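Local coordinates for AB hydrolase-1 domain-containing protein (Thermoplasma acidophilum DSM 1728, PDB 3BDI) that is of unknown specific function but probably acts as a hydrolase of the alpha/beta hydrolase superfamily, within the ABHD14 family, at residues 31-36 and 60-65; 85-90 and 114-119; 7-12 and 94-99; 17-22 and 47-52. All blocks are in the same frame, centred on the assembly; numbering follows the deposited sequence.

Contact 1. Residues 31-36 and 60-65; sequences ALFHGY and YAPDYP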
loop_
_atom_site.group_PDB
_atom_site.type_symbol
_atom_site.label_atom_id
_atom_site.label_comp_id
_atom_site.label_asym_id
_atom_site.label_seq_id
_atom_site.Cartn_x
_atom_site.Cartn_y
_atom_site.Cartn_z
ATOM N N ALA A 31 -5.516 0.486 -3.683
ATOM C CA ALA A 31 -5.740 -0.026 -2.315
ATOM C C ALA A 31 -4.501 0.301 -1.482
ATOM O O ALA A 31 -3.374 0.173 -1.948
ATOM C CB ALA A 31 -6.000 -1.551 -2.346
ATOM N N LEU A 32 -4.741 0.745 -0.248
ATOM C CA LEU A 32 -3.763 1.287 0.673
ATOM C C LEU A 32 -3.623 0.400 1.884
ATOM O O LEU A 32 -4.625 0.080 2.516
ATOM C CB LEU A 32 -4.169 2.675 1.160
ATOM C CG LEU A 32 -4.762 3.655 0.160
ATOM C CD1 LEU A 32 -5.137 4.986 0.819
ATOM C CD2 LEU A 32 -3.898 3.908 -1.029
ATOM N N PHE A 33 -2.387 0.050 2.227
ATOM C CA PHE A 33 -2.077 -0.910 3.330
ATOM C C PHE A 33 -1.124 -0.254 4.312
ATOM O O PHE A 33 -0.035 0.160 3.975
ATOM C CB PHE A 33 -1.556 -2.238 2.752
ATOM C CG PHE A 33 -2.510 -2.850 1.786
ATOM C CD1 PHE A 33 -3.574 -3.600 2.221
ATOM C CD2 PHE A 33 -2.396 -2.591 0.426
ATOM C CE1 PHE A 33 -4.501 -4.103 1.325
ATOM C CE2 PHE A 33 -3.315 -3.094 -0.447
ATOM C CZ PHE A 33 -4.354 -3.849 -0.014
ATOM N N HIS A 34 -1.589 -0.145 5.561
ATOM C CA HIS A 34 -0.921 0.603 6.602
ATOM C C HIS A 34 0.299 -0.121 7.220
ATOM O O HIS A 34 0.501 -1.328 7.095
ATOM C CB HIS A 34 -1.958 0.989 7.660
ATOM C CG HIS A 34 -2.536 -0.178 8.364
ATOM N ND1 HIS A 34 -1.836 -0.882 9.327
ATOM C CD2 HIS A 34 -3.733 -0.782 8.222
ATOM C CE1 HIS A 34 -2.598 -1.894 9.720
ATOM N NE2 HIS A 34 -3.749 -1.861 9.062
ATOM N N GLY A 35 1.056 0.668 7.973
ATOM C CA GLY A 35 2.162 0.193 8.792
ATOM C C GLY A 35 1.725 -0.335 10.132
ATOM O O GLY A 35 0.564 -0.187 10.532
ATOM N N TYR A 36 2.659 -0.951 10.823
ATOM C CA TYR A 36 2.426 -1.591 12.107
ATOM C C TYR A 36 1.740 -0.630 13.114
ATOM O O TYR A 36 0.892 -1.059 13.914
ATOM C CB TYR A 36 3.748 -2.097 12.701
ATOM C CG TYR A 36 3.620 -2.830 13.997
ATOM C CD1 TYR A 36 3.362 -4.177 14.013
ATOM C CD2 TYR A 36 3.739 -2.157 15.191
ATOM C CE1 TYR A 36 3.229 -4.861 15.244
ATOM C CE2 TYR A 36 3.639 -2.816 16.400
ATOM C CZ TYR A 36 3.388 -4.148 16.401
ATOM O OH TYR A 36 3.293 -4.760 17.662
ATOM N N TYR A 60 -9.493 2.118 -1.782
ATOM C CA TYR A 60 -9.863 1.139 -0.741
ATOM C C TYR A 60 -8.763 1.110 0.310
ATOM O O TYR A 60 -7.592 1.125 -0.047
ATOM C CB TYR A 60 -9.950 -0.261 -1.345
ATOM C CG TYR A 60 -10.951 -0.391 -2.468
ATOM C CD1 TYR A 60 -10.607 -0.099 -3.774
ATOM C CD2 TYR A 60 -12.245 -0.760 -2.203
ATOM C CE1 TYR A 60 -11.540 -0.217 -4.802
ATOM C CE2 TYR A 60 -13.180 -0.892 -3.249
ATOM C CZ TYR A 60 -12.806 -0.596 -4.521
ATOM O OH TYR A 60 -13.734 -0.698 -5.571
ATOM N N ALA A 61 -9.114 1.053 1.594
ATOM C CA ALA A 61 -8.086 0.964 2.641
ATOM C C ALA A 61 -8.612 0.135 3.816
ATOM O O ALA A 61 -9.495 0.609 4.534
ATOM C CB ALA A 61 -7.708 2.358 3.141
ATOM N N PRO A 62 -8.129 -1.091 4.008
ATOM C CA PRO A 62 -8.527 -1.903 5.174
ATOM C C PRO A 62 -7.593 -1.759 6.358
ATOM O O PRO A 62 -6.429 -1.366 6.213
ATOM C CB PRO A 62 -8.418 -3.316 4.637
ATOM C CG PRO A 62 -7.276 -3.253 3.679
ATOM C CD PRO A 62 -7.233 -1.832 3.104
ATOM N N ASP A 63 -8.105 -2.122 7.533
ATOM C CA ASP A 63 -7.244 -2.443 8.686
ATOM C C ASP A 63 -6.821 -3.896 8.501
ATOM O O ASP A 63 -7.672 -4.774 8.255
ATOM C CB ASP A 63 -7.939 -2.242 10.003
ATOM C CG ASP A 63 -8.205 -0.784 10.322
ATOM O OD1 ASP A 63 -7.717 0.106 9.614
ATOM O OD2 ASP A 63 -8.936 -0.546 11.318
ATOM N N TYR A 64 -5.520 -4.150 8.534
ATOM C CA TYR A 64 -4.991 -5.502 8.358
ATOM C C TYR A 64 -5.555 -6.371 9.489
ATOM O O TYR A 64 -5.625 -5.922 10.611
ATOM C CB TYR A 64 -3.450 -5.514 8.351
ATOM C CG TYR A 64 -2.932 -6.844 7.786
ATOM C CD1 TYR A 64 -2.923 -7.081 6.424
ATOM C CD2 TYR A 64 -2.677 -7.890 8.632
ATOM C CE1 TYR A 64 -2.629 -8.293 5.926
ATOM C CE2 TYR A 64 -2.373 -9.142 8.127
ATOM C CZ TYR A 64 -2.309 -9.326 6.780
ATOM O OH TYR A 64 -2.063 -10.531 6.222
ATOM N N PRO A 65 -5.931 -7.635 9.207
ATOM C CA PRO A 65 -6.356 -8.517 10.308
ATOM C C PRO A 65 -5.421 -8.496 11.510
ATOM O O PRO A 65 -4.225 -8.634 11.343
ATOM C CB PRO A 65 -6.429 -9.899 9.625
ATOM C CG PRO A 65 -6.827 -9.552 8.195
ATOM C CD PRO A 65 -6.061 -8.305 7.880
HETATM O O HOH W 1 -5.042 0.785 5.104
HETATM O O HOH W 2 -3.825 -2.701 5.528
#
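Tyr60 meets Leu32 through its carbonyl: Leu32 N donates to Tyr60 O at 2.9 Å, and the CA-H of Ala31 points at the same oxygen. One residue on, Ala61 CB packs on Leu32 CB at 4.1 Å. This is the parallel pairing of the beta-alpha-beta unit 28-33, 48-53, 57-62 of the alpha/beta hydrolase fold, in which a His-Gly pair after such a strand commonly belongs to the oxyanion-hole loop. At Pro62 the chains part: CD sits 3.3 Å from Leu32 O, CG touches Phe33 CE1 obliquely, and a water donates to both Leu32 O and Pro62 O. Asp63 brings its CA to the rim of the His34 ring, its carboxylate bonding to Ser40 OG and the backbone N of Arg69. His34 CG lies between its backbone N and carbonyl carbon (chi1 65°), and from there NE2 accepts Tyr64 N at 2.9 Å, almost straight (175°), while ND1 donates to Gly35 O, fixing the ring's rotation. An alanine at His34 would probably leave Tyr64 N without its acceptor.

Contact 2. Residues 85-90 and 114-119; sequences HAAEFI and VIMTTL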
loop_
_atom_site.group_PDB
_atom_site.type_symbol
_atom_site.label_atom_id
_atom_site.label_comp_id
_atom_site.label_asym_id
_atom_site.label_seq_id
_atom_site.Cartn_x
_atom_site.Cartn_y
_atom_site.Cartn_z
ATOM N N HIS A 85 1.094 -14.922 3.882
ATOM C CA HIS A 85 -0.277 -14.728 4.370
ATOM C C HIS A 85 -0.827 -13.382 3.954
ATOM O O HIS A 85 -2.026 -13.257 3.681
ATOM C CB HIS A 85 -0.353 -14.750 5.898
ATOM C CG HIS A 85 -0.436 -16.109 6.484
ATOM N ND1 HIS A 85 -0.738 -16.323 7.814
ATOM C CD2 HIS A 85 -0.317 -17.328 5.915
ATOM C CE1 HIS A 85 -0.753 -17.625 8.046
ATOM N NE2 HIS A 85 -0.498 -18.257 6.912
ATOM N N ALA A 86 0.031 -12.361 3.956
ATOM C CA ALA A 86 -0.397 -11.036 3.569
ATOM C C ALA A 86 -0.641 -10.911 2.072
ATOM O O ALA A 86 -1.519 -10.185 1.672
ATOM C CB ALA A 86 0.609 -9.998 4.011
ATOM N N ALA A 87 0.116 -11.628 1.244
ATOM C CA ALA A 87 -0.200 -11.651 -0.190
ATOM C C ALA A 87 -1.562 -12.276 -0.467
ATOM O O ALA A 87 -2.335 -11.808 -1.310
ATOM C CB ALA A 87 0.938 -12.408 -0.973
ATOM N N GLU A 88 -1.840 -13.386 0.222
ATOM C CA GLU A 88 -3.180 -14.004 0.183
ATOM C C GLU A 88 -4.232 -12.991 0.594
ATOM O O GLU A 88 -5.229 -12.805 -0.099
ATOM C CB GLU A 88 -3.271 -15.230 1.096
ATOM C CG GLU A 88 -2.419 -16.404 0.670
ATOM C CD GLU A 88 -2.673 -16.804 -0.730
ATOM O OE1 GLU A 88 -3.847 -17.073 -1.108
ATOM O OE2 GLU A 88 -1.672 -16.878 -1.451
ATOM N N PHE A 89 -3.984 -12.291 1.701
ATOM C CA PHE A 89 -4.938 -11.285 2.149
ATOM C C PHE A 89 -5.214 -10.262 1.071
ATOM O O PHE A 89 -6.358 -9.961 0.777
ATOM C CB PHE A 89 -4.496 -10.557 3.403
ATOM C CG PHE A 89 -5.490 -9.536 3.820
ATOM C CD1 PHE A 89 -6.692 -9.893 4.354
ATOM C CD2 PHE A 89 -5.242 -8.188 3.596
ATOM C CE1 PHE A 89 -7.636 -8.920 4.653
ATOM C CE2 PHE A 89 -6.165 -7.238 3.915
ATOM C CZ PHE A 89 -7.358 -7.625 4.450
ATOM N N ILE A 90 -4.158 -9.684 0.480
ATOM C CA ILE A 90 -4.389 -8.604 -0.480
ATOM C C ILE A 90 -5.169 -9.083 -1.715
ATOM O O ILE A 90 -6.141 -8.442 -2.149
ATOM C CB ILE A 90 -3.085 -7.861 -0.828
ATOM C CG1 ILE A 90 -2.612 -7.140 0.434
ATOM C CG2 ILE A 90 -3.302 -6.899 -2.033
ATOM C CD1 ILE A 90 -1.314 -6.333 0.308
ATOM N N VAL A 114 2.829 -5.283 0.005
ATOM C CA VAL A 114 2.506 -5.048 -1.407
ATOM C C VAL A 114 3.602 -5.582 -2.333
ATOM O O VAL A 114 3.291 -6.039 -3.451
ATOM C CB VAL A 114 2.203 -3.595 -1.734
ATOM C CG1 VAL A 114 0.992 -3.139 -0.952
ATOM C CG2 VAL A 114 3.399 -2.659 -1.526
ATOM N N ILE A 115 4.849 -5.547 -1.883
ATOM C CA ILE A 115 5.936 -6.181 -2.667
ATOM C C ILE A 115 5.655 -7.686 -2.795
ATOM O O ILE A 115 5.640 -8.243 -3.924
ATOM C CB ILE A 115 7.324 -5.823 -2.084
ATOM C CG1 ILE A 115 7.600 -4.337 -2.440
ATOM C CG2 ILE A 115 8.450 -6.745 -2.628
ATOM C CD1 ILE A 115 8.760 -3.717 -1.775
HETATM N N MSE A 116 5.399 -8.344 -1.674
HETATM C CA MSE A 116 5.135 -9.759 -1.714
HETATM C C MSE A 116 3.942 -10.105 -2.578
HETATM O O MSE A 116 3.955 -11.110 -3.322
HETATM C CB MSE A 116 4.926 -10.345 -0.316
HETATM C CG MSE A 116 4.697 -11.881 -0.329
HETATM SE SE MSE A 116 6.237 -12.901 -0.982
HETATM C CE MSE A 116 7.108 -12.946 0.636
ATOM N N THR A 117 2.884 -9.321 -2.503
ATOM C CA THR A 117 1.727 -9.547 -3.364
ATOM C C THR A 117 2.074 -9.474 -4.862
ATOM O O THR A 117 1.570 -10.271 -5.662
ATOM C CB THR A 117 0.627 -8.533 -3.056
ATOM O OG1 THR A 117 0.316 -8.620 -1.663
ATOM C CG2 THR A 117 -0.621 -8.752 -3.888
ATOM N N THR A 118 2.965 -8.556 -5.223
ATOM C CA THR A 118 3.411 -8.440 -6.627
ATOM C C THR A 118 4.280 -9.623 -7.039
ATOM O O THR A 118 4.162 -10.088 -8.166
ATOM C CB THR A 118 4.134 -7.103 -6.843
ATOM O OG1 THR A 118 3.303 -6.033 -6.361
ATOM C CG2 THR A 118 4.385 -6.856 -8.311
ATOM N N LEU A 119 5.072 -10.150 -6.124
ATOM C CA LEU A 119 5.906 -11.338 -6.401
ATOM C C LEU A 119 5.037 -12.578 -6.580
ATOM O O LEU A 119 5.337 -13.428 -7.415
ATOM C CB LEU A 119 6.933 -11.571 -5.287
ATOM C CG LEU A 119 7.959 -10.453 -5.105
ATOM C CD1 LEU A 119 8.875 -10.742 -3.905
ATOM C CD2 LEU A 119 8.739 -10.231 -6.382
#
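Ile90 and Thr117 meet in the packing between helices 83-96 and 109-120, where Ala87 has an equal part. The two beta-branched side chains cross obliquely, methyl against methyl, with Ile90 CG2 3.7 Å from Thr117 CG2. Ile90 CG1 lies beside its own backbone N (chi1 -66°), and from it CD1 lies against Thr117 OG1, at 3.4 Å, and reaches Val114 CG1, at 4.1 Å. On the neighbouring turn Ala87 CB drops onto the second helix between Thr117 CA, at 3.8 Å, and CG of Met116, a selenomethionine whose chain then bends away. An alanine in place of Ile90 would probably open a gap beside Thr117 OG1, Thr117 CG2 and Val114 CG1.

No hydrogen bond passes between the segments; the threonine hydroxyls bond within their own helix. Thr117 OG1 faces the first helix, 3.4 Å from Ala87 CA, yet its hydrogen bond goes back to Met113 O. Thr118 OG1 likewise donates to Val114 O, which also receives Thr118 N from the opposite face of its carbonyl plane.

With alanine at the nearest approach, the axes come within 8.2 Å while running steeply across each other, 78° apart. Such packing of two helices on one side of the central sheet belongs to the alpha/beta hydrolase fold, where the helix that follows the nucleophile elbow, probably 109-120 here, packs against the middle of the sheet.

Contact 3. Residues 7-12 and 94-99; sequences EFIDVN and LKANGV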
loop_
_atom_site.group_PDB
_atom_site.type_symbol
_atom_site.label_atom_id
_atom_site.label_comp_id
_atom_site.label_asym_id
_atom_site.label_seq_id
_atom_site.Cartn_x
_atom_site.Cartn_y
_atom_site.Cartn_z
ATOM N N GLU A 7 -17.001 0.635 6.656
ATOM C CA GLU A 7 -17.840 -0.551 6.758
ATOM C C GLU A 7 -16.986 -1.757 7.092
ATOM O O GLU A 7 -15.748 -1.720 7.038
ATOM C CB GLU A 7 -18.550 -0.820 5.432
ATOM C CG GLU A 7 -17.614 -1.145 4.292
ATOM C CD GLU A 7 -18.271 -1.240 2.906
ATOM O OE1 GLU A 7 -19.422 -0.764 2.746
ATOM O OE2 GLU A 7 -17.601 -1.744 1.979
ATOM N N PHE A 8 -17.631 -2.854 7.432
ATOM C CA PHE A 8 -16.966 -4.115 7.644
ATOM C C PHE A 8 -17.329 -5.062 6.513
ATOM O O PHE A 8 -18.479 -5.100 6.065
ATOM C CB PHE A 8 -17.311 -4.708 8.995
ATOM C CG PHE A 8 -16.836 -3.879 10.145
ATOM C CD1 PHE A 8 -17.587 -2.814 10.643
ATOM C CD2 PHE A 8 -15.629 -4.150 10.732
ATOM C CE1 PHE A 8 -17.074 -2.037 11.654
ATOM C CE2 PHE A 8 -15.153 -3.384 11.766
ATOM C CZ PHE A 8 -15.903 -2.337 12.218
ATOM N N ILE A 9 -16.316 -5.751 6.001
ATOM C CA ILE A 9 -16.419 -6.724 4.893
ATOM C C ILE A 9 -15.952 -8.088 5.438
ATOM O O ILE A 9 -15.076 -8.159 6.327
ATOM C CB ILE A 9 -15.596 -6.258 3.635
ATOM C CG1 ILE A 9 -15.949 -7.093 2.394
ATOM C CG2 ILE A 9 -14.085 -6.192 3.924
ATOM C CD1 ILE A 9 -15.544 -6.453 1.119
ATOM N N ASP A 10 -16.554 -9.183 4.967
ATOM C CA ASP A 10 -16.034 -10.495 5.225
ATOM C C ASP A 10 -15.033 -10.851 4.183
ATOM O O ASP A 10 -15.351 -10.851 2.977
ATOM C CB ASP A 10 -17.125 -11.551 5.203
ATOM C CG ASP A 10 -16.567 -12.956 5.555
ATOM O OD1 ASP A 10 -16.215 -13.148 6.725
ATOM O OD2 ASP A 10 -16.467 -13.786 4.671
ATOM N N VAL A 11 -13.816 -11.185 4.616
ATOM C CA VAL A 11 -12.773 -11.705 3.747
ATOM C C VAL A 11 -12.509 -13.141 4.193
ATOM O O VAL A 11 -11.779 -13.416 5.147
ATOM C CB VAL A 11 -11.500 -10.819 3.751
ATOM C CG1 VAL A 11 -10.498 -11.360 2.710
ATOM C CG2 VAL A 11 -11.880 -9.354 3.455
ATOM N N ASN A 12 -13.160 -14.090 3.527
ATOM C CA ASN A 12 -13.028 -15.518 3.826
ATOM C C ASN A 12 -13.084 -15.842 5.294
ATOM O O ASN A 12 -12.312 -16.646 5.793
ATOM C CB ASN A 12 -11.789 -16.110 3.161
ATOM C CG ASN A 12 -11.910 -16.114 1.669
ATOM O OD1 ASN A 12 -12.931 -16.560 1.127
ATOM N ND2 ASN A 12 -10.919 -15.602 0.988
ATOM N N LEU A 94 -9.001 -7.739 -2.478
ATOM C CA LEU A 94 -9.417 -7.157 -3.731
ATOM C C LEU A 94 -10.591 -7.940 -4.335
ATOM O O LEU A 94 -11.582 -7.342 -4.744
ATOM C CB LEU A 94 -8.233 -7.080 -4.682
ATOM C CG LEU A 94 -7.101 -6.101 -4.336
ATOM C CD1 LEU A 94 -5.971 -6.241 -5.350
ATOM C CD2 LEU A 94 -7.623 -4.652 -4.295
ATOM N N LYS A 95 -10.513 -9.271 -4.307
ATOM C CA LYS A 95 -11.589 -10.125 -4.841
ATOM C C LYS A 95 -12.885 -9.884 -4.097
ATOM O O LYS A 95 -13.953 -9.794 -4.698
ATOM C CB LYS A 95 -11.199 -11.599 -4.748
ATOM C CG LYS A 95 -12.249 -12.585 -5.283
ATOM C CD LYS A 95 -11.740 -14.023 -5.279
ATOM N N ALA A 96 -12.821 -9.742 -2.770
ATOM C CA ALA A 96 -14.032 -9.502 -1.996
ATOM C C ALA A 96 -14.742 -8.214 -2.370
ATOM O O ALA A 96 -15.946 -8.097 -2.236
ATOM C CB ALA A 96 -13.719 -9.520 -0.481
ATOM N N ASN A 97 -13.965 -7.223 -2.805
ATOM C CA ASN A 97 -14.477 -5.935 -3.247
ATOM C C ASN A 97 -14.808 -5.909 -4.751
ATOM O O ASN A 97 -15.176 -4.875 -5.264
ATOM C CB ASN A 97 -13.482 -4.802 -2.941
ATOM C CG ASN A 97 -13.566 -4.347 -1.505
ATOM O OD1 ASN A 97 -14.574 -3.741 -1.098
ATOM N ND2 ASN A 97 -12.517 -4.671 -0.703
ATOM N N GLY A 98 -14.644 -7.044 -5.439
ATOM C CA GLY A 98 -15.009 -7.102 -6.845
ATOM C C GLY A 98 -13.975 -6.476 -7.739
ATOM O O GLY A 98 -14.279 -6.103 -8.885
ATOM N N VAL A 99 -12.738 -6.337 -7.259
ATOM C CA VAL A 99 -11.670 -5.618 -7.975
ATOM C C VAL A 99 -10.728 -6.623 -8.588
ATOM O O VAL A 99 -10.105 -7.436 -7.903
ATOM C CB VAL A 99 -10.874 -4.692 -7.024
ATOM C CG1 VAL A 99 -9.683 -4.069 -7.781
ATOM C CG2 VAL A 99 -11.820 -3.654 -6.428
#
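Ile9 reaches Ala96 and Asn97 because CG1 stands anti to its backbone N (chi1 -167°) and CD1 continues the extended line (chi2 162°). Asn97 answers with CG beside its own backbone N (chi1 -81°), which puts CG on the side of the strand. The two side chains cross obliquely, and Ile9 CD1 comes to 3.6 Å from Asn97 OD1. The same methyl sits 3.9 Å from Ala96 CB. Since Ile9 was modelled in two conformers, these contacts describe one of them.

Ala96 CB points at the strand and also meets the backbone at Asp10 O, 4.0 Å away, and Val11 CG2 at 4.3 Å. No hydrogen bond joins the segments. The Asn97 amide is held from outside them, OD1 by Gln18 NE2 and ND2 by Tyr93 O, so the Ile9 methyl rests against a group whose orientation is already set. Just beyond, Gly98 ends the helix in a Schellman motif, with Val99 N bonded back to Leu94 O and Gly98 N to Lys95 O.

The contact lies at the protein surface, where the outermost strand 5-11, paired antiparallel with 14-21, meets the C-terminal end of helix 83-96; Tyr60 of strand 57-62 flanks Asn97.

Contact 4. Residues 17-22 and 47-52; sequences FQRKMV and DLFNNY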
loop_
_atom_site.group_PDB
_atom_site.type_symbol
_atom_site.label_atom_id
_atom_site.label_comp_id
_atom_site.label_asym_id
_atom_site.label_seq_id
_atom_site.Cartn_x
_atom_site.Cartn_y
_atom_site.Cartn_z
ATOM N N PHE A 17 -12.402 -4.323 8.768
ATOM C CA PHE A 17 -12.826 -2.939 8.632
ATOM C C PHE A 17 -12.162 -2.329 7.413
ATOM O O PHE A 17 -10.978 -2.509 7.180
ATOM C CB PHE A 17 -12.414 -2.125 9.858
ATOM C CG PHE A 17 -12.749 -0.655 9.755
ATOM C CD1 PHE A 17 -14.062 -0.252 9.822
ATOM C CD2 PHE A 17 -11.758 0.322 9.613
ATOM C CE1 PHE A 17 -14.395 1.065 9.693
ATOM C CE2 PHE A 17 -12.069 1.653 9.505
ATOM C CZ PHE A 17 -13.419 2.033 9.577
ATOM N N GLN A 18 -12.946 -1.597 6.621
ATOM C CA GLN A 18 -12.368 -0.820 5.532
ATOM C C GLN A 18 -13.017 0.509 5.338
ATOM O O GLN A 18 -14.174 0.726 5.703
ATOM C CB GLN A 18 -12.409 -1.605 4.193
ATOM C CG GLN A 18 -13.805 -1.769 3.601
ATOM C CD GLN A 18 -13.787 -2.475 2.234
ATOM O OE1 GLN A 18 -12.744 -2.907 1.763
ATOM N NE2 GLN A 18 -14.957 -2.664 1.621
ATOM N N ARG A 19 -12.262 1.389 4.722
ATOM C CA ARG A 19 -12.711 2.708 4.256
ATOM C C ARG A 19 -12.546 2.766 2.759
ATOM O O ARG A 19 -11.539 2.322 2.234
ATOM C CB ARG A 19 -11.867 3.788 4.909
ATOM C CG ARG A 19 -11.671 3.575 6.410
ATOM C CD ARG A 19 -10.827 4.655 7.016
ATOM N NE ARG A 19 -11.575 5.900 7.206
ATOM C CZ ARG A 19 -11.004 7.106 7.244
ATOM N NH1 ARG A 19 -9.717 7.246 6.956
ATOM N NH2 ARG A 19 -11.760 8.177 7.483
ATOM N N LYS A 20 -13.560 3.301 2.057
ATOM C CA LYS A 20 -13.455 3.334 0.602
ATOM C C LYS A 20 -14.149 4.545 0.028
ATOM O O LYS A 20 -15.073 5.027 0.625
ATOM C CB LYS A 20 -14.016 2.060 -0.037
ATOM C CG LYS A 20 -15.505 1.917 0.106
ATOM C CD LYS A 20 -15.988 0.571 -0.397
ATOM C CE LYS A 20 -17.510 0.486 -0.412
ATOM N NZ LYS A 20 -18.036 -0.906 -0.673
HETATM N N MSE A 21 -13.648 5.006 -1.110
HETATM C CA MSE A 21 -14.300 6.056 -1.900
HETATM C C MSE A 21 -14.310 5.593 -3.352
HETATM O O MSE A 21 -13.294 5.542 -3.994
HETATM C CB MSE A 21 -13.540 7.350 -1.734
HETATM C CG MSE A 21 -14.214 8.537 -2.434
HETATM SE SE MSE A 21 -13.492 10.291 -2.051
HETATM C CE MSE A 21 -14.262 10.636 -0.333
ATOM N N VAL A 22 -15.490 5.200 -3.797
ATOM C CA VAL A 22 -15.562 4.549 -5.103
ATOM C C VAL A 22 -16.778 5.042 -5.906
ATOM O O VAL A 22 -17.760 5.491 -5.334
ATOM C CB VAL A 22 -15.658 3.010 -4.923
ATOM C CG1 VAL A 22 -14.462 2.465 -4.075
ATOM C CG2 VAL A 22 -16.930 2.662 -4.276
ATOM N N ASP A 47 -5.381 13.280 3.399
ATOM C CA ASP A 47 -6.615 13.364 2.618
ATOM C C ASP A 47 -6.515 12.475 1.373
ATOM O O ASP A 47 -6.898 12.878 0.274
ATOM C CB ASP A 47 -6.879 14.851 2.270
ATOM C CG ASP A 47 -8.309 15.147 1.773
ATOM O OD1 ASP A 47 -9.213 14.380 2.032
ATOM O OD2 ASP A 47 -8.472 16.191 1.097
ATOM N N LEU A 48 -6.019 11.235 1.520
ATOM C CA LEU A 48 -5.718 10.393 0.351
ATOM C C LEU A 48 -6.917 9.930 -0.419
ATOM O O LEU A 48 -6.836 9.751 -1.623
ATOM C CB LEU A 48 -4.823 9.232 0.737
ATOM C CG LEU A 48 -3.446 9.545 1.315
ATOM C CD1 LEU A 48 -2.631 8.259 1.523
ATOM C CD2 LEU A 48 -2.693 10.484 0.383
ATOM N N PHE A 49 -8.066 9.780 0.245
ATOM C CA PHE A 49 -9.238 9.309 -0.477
ATOM C C PHE A 49 -9.661 10.361 -1.496
ATOM O O PHE A 49 -9.794 10.050 -2.680
ATOM C CB PHE A 49 -10.408 8.880 0.437
ATOM C CG PHE A 49 -10.028 7.792 1.399
ATOM C CD1 PHE A 49 -9.460 8.121 2.638
ATOM C CD2 PHE A 49 -10.218 6.474 1.074
ATOM C CE1 PHE A 49 -9.086 7.160 3.552
ATOM C CE2 PHE A 49 -9.794 5.472 1.995
ATOM C CZ PHE A 49 -9.207 5.850 3.218
ATOM N N ASN A 50 -9.825 11.590 -1.038
ATOM C CA ASN A 50 -10.207 12.673 -1.947
ATOM C C ASN A 50 -9.118 12.902 -2.984
ATOM O O ASN A 50 -9.433 13.083 -4.165
ATOM C CB ASN A 50 -10.570 13.959 -1.227
ATOM C CG ASN A 50 -11.871 13.877 -0.528
ATOM O OD1 ASN A 50 -12.899 13.572 -1.154
ATOM N ND2 ASN A 50 -11.870 14.157 0.784
ATOM N N ASN A 51 -7.863 12.936 -2.596
ATOM C CA ASN A 51 -6.804 13.219 -3.572
ATOM C C ASN A 51 -6.638 12.167 -4.673
ATOM O O ASN A 51 -6.331 12.502 -5.840
ATOM C CB ASN A 51 -5.467 13.476 -2.871
ATOM C CG ASN A 51 -5.388 14.870 -2.294
ATOM O OD1 ASN A 51 -5.466 15.848 -3.044
ATOM N ND2 ASN A 51 -5.088 14.973 -1.023
ATOM N N TYR A 52 -6.805 10.892 -4.343
ATOM C CA TYR A 52 -6.727 9.848 -5.372
ATOM C C TYR A 52 -7.995 9.683 -6.144
ATOM O O TYR A 52 -7.948 9.357 -7.340
ATOM C CB TYR A 52 -6.249 8.530 -4.804
ATOM C CG TYR A 52 -4.882 8.554 -4.159
ATOM C CD1 TYR A 52 -3.909 9.523 -4.489
ATOM C CD2 TYR A 52 -4.513 7.613 -3.180
ATOM C CE1 TYR A 52 -2.694 9.545 -3.873
ATOM C CE2 TYR A 52 -3.268 7.621 -2.589
ATOM C CZ TYR A 52 -2.346 8.607 -2.917
ATOM O OH TYR A 52 -1.151 8.572 -2.267
#
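Phe49 and Arg19 present their flat groups almost perpendicular, the guanidinium and ring planes 77° apart. Arg19 NH1 comes obliquely to Phe49 CE1, 3.5 Å away. Further round the ring, CZ rests on Arg19 CB at 3.8 Å and CE2 lies 3.6 Å from the backbone atom Arg19 O. The phenyl tip is thus laid against both the aliphatic root and the charged end of one arginine. At the base of the ring Phe49 CB packs on Met21 CB.

The other flat group is the Asn50 amide. Its OD1 is 3.3 Å from CE of Met21, modelled as selenomethionine. Met21 CG stands anti to the backbone N (chi1 -175°), and the turn about the CG-SE bond brings CE to Asn50. Asn50 ND2 is bonded in the amide plane to the syn lone pair of Asp47 OD1 at 2.9 Å, which sets which end of the amide faces Met21.

Helix 48-53 thereby packs on strand 14-21 without a hydrogen bond between the segments. Arg19 is bonded elsewhere, by Glu6 at NE and by Asp44 and Ser40 O at NH1, and the acidic partners probably balance its charge. This makes a mixed contact, in which polar atoms bonded elsewhere lie against aromatic and selenomethionine surface.

In the fold
Contacts 1, 3 and 4 all reach the central mixed sheet, in which strands 5-11, 14-21, 57-62 and 28-33 stand side by side; contact 2 joins two helices packed beside it. Contact 1 is in the middle, its centre about 11 to 13 Å from the centres of the others, and it touches all three. Contacts 2 and 4 are about 21 Å apart between centres, across the chain's centre, and do not meet. Helix 83-96 serves both contacts 2 and 3. Along the chain, contact 3 closes a long loop that encloses contacts 1 and 4, whose segments alternate, while contact 2 opens only after both have closed. The N-terminal hairpin is thus tied to the alpha/beta hydrolase core.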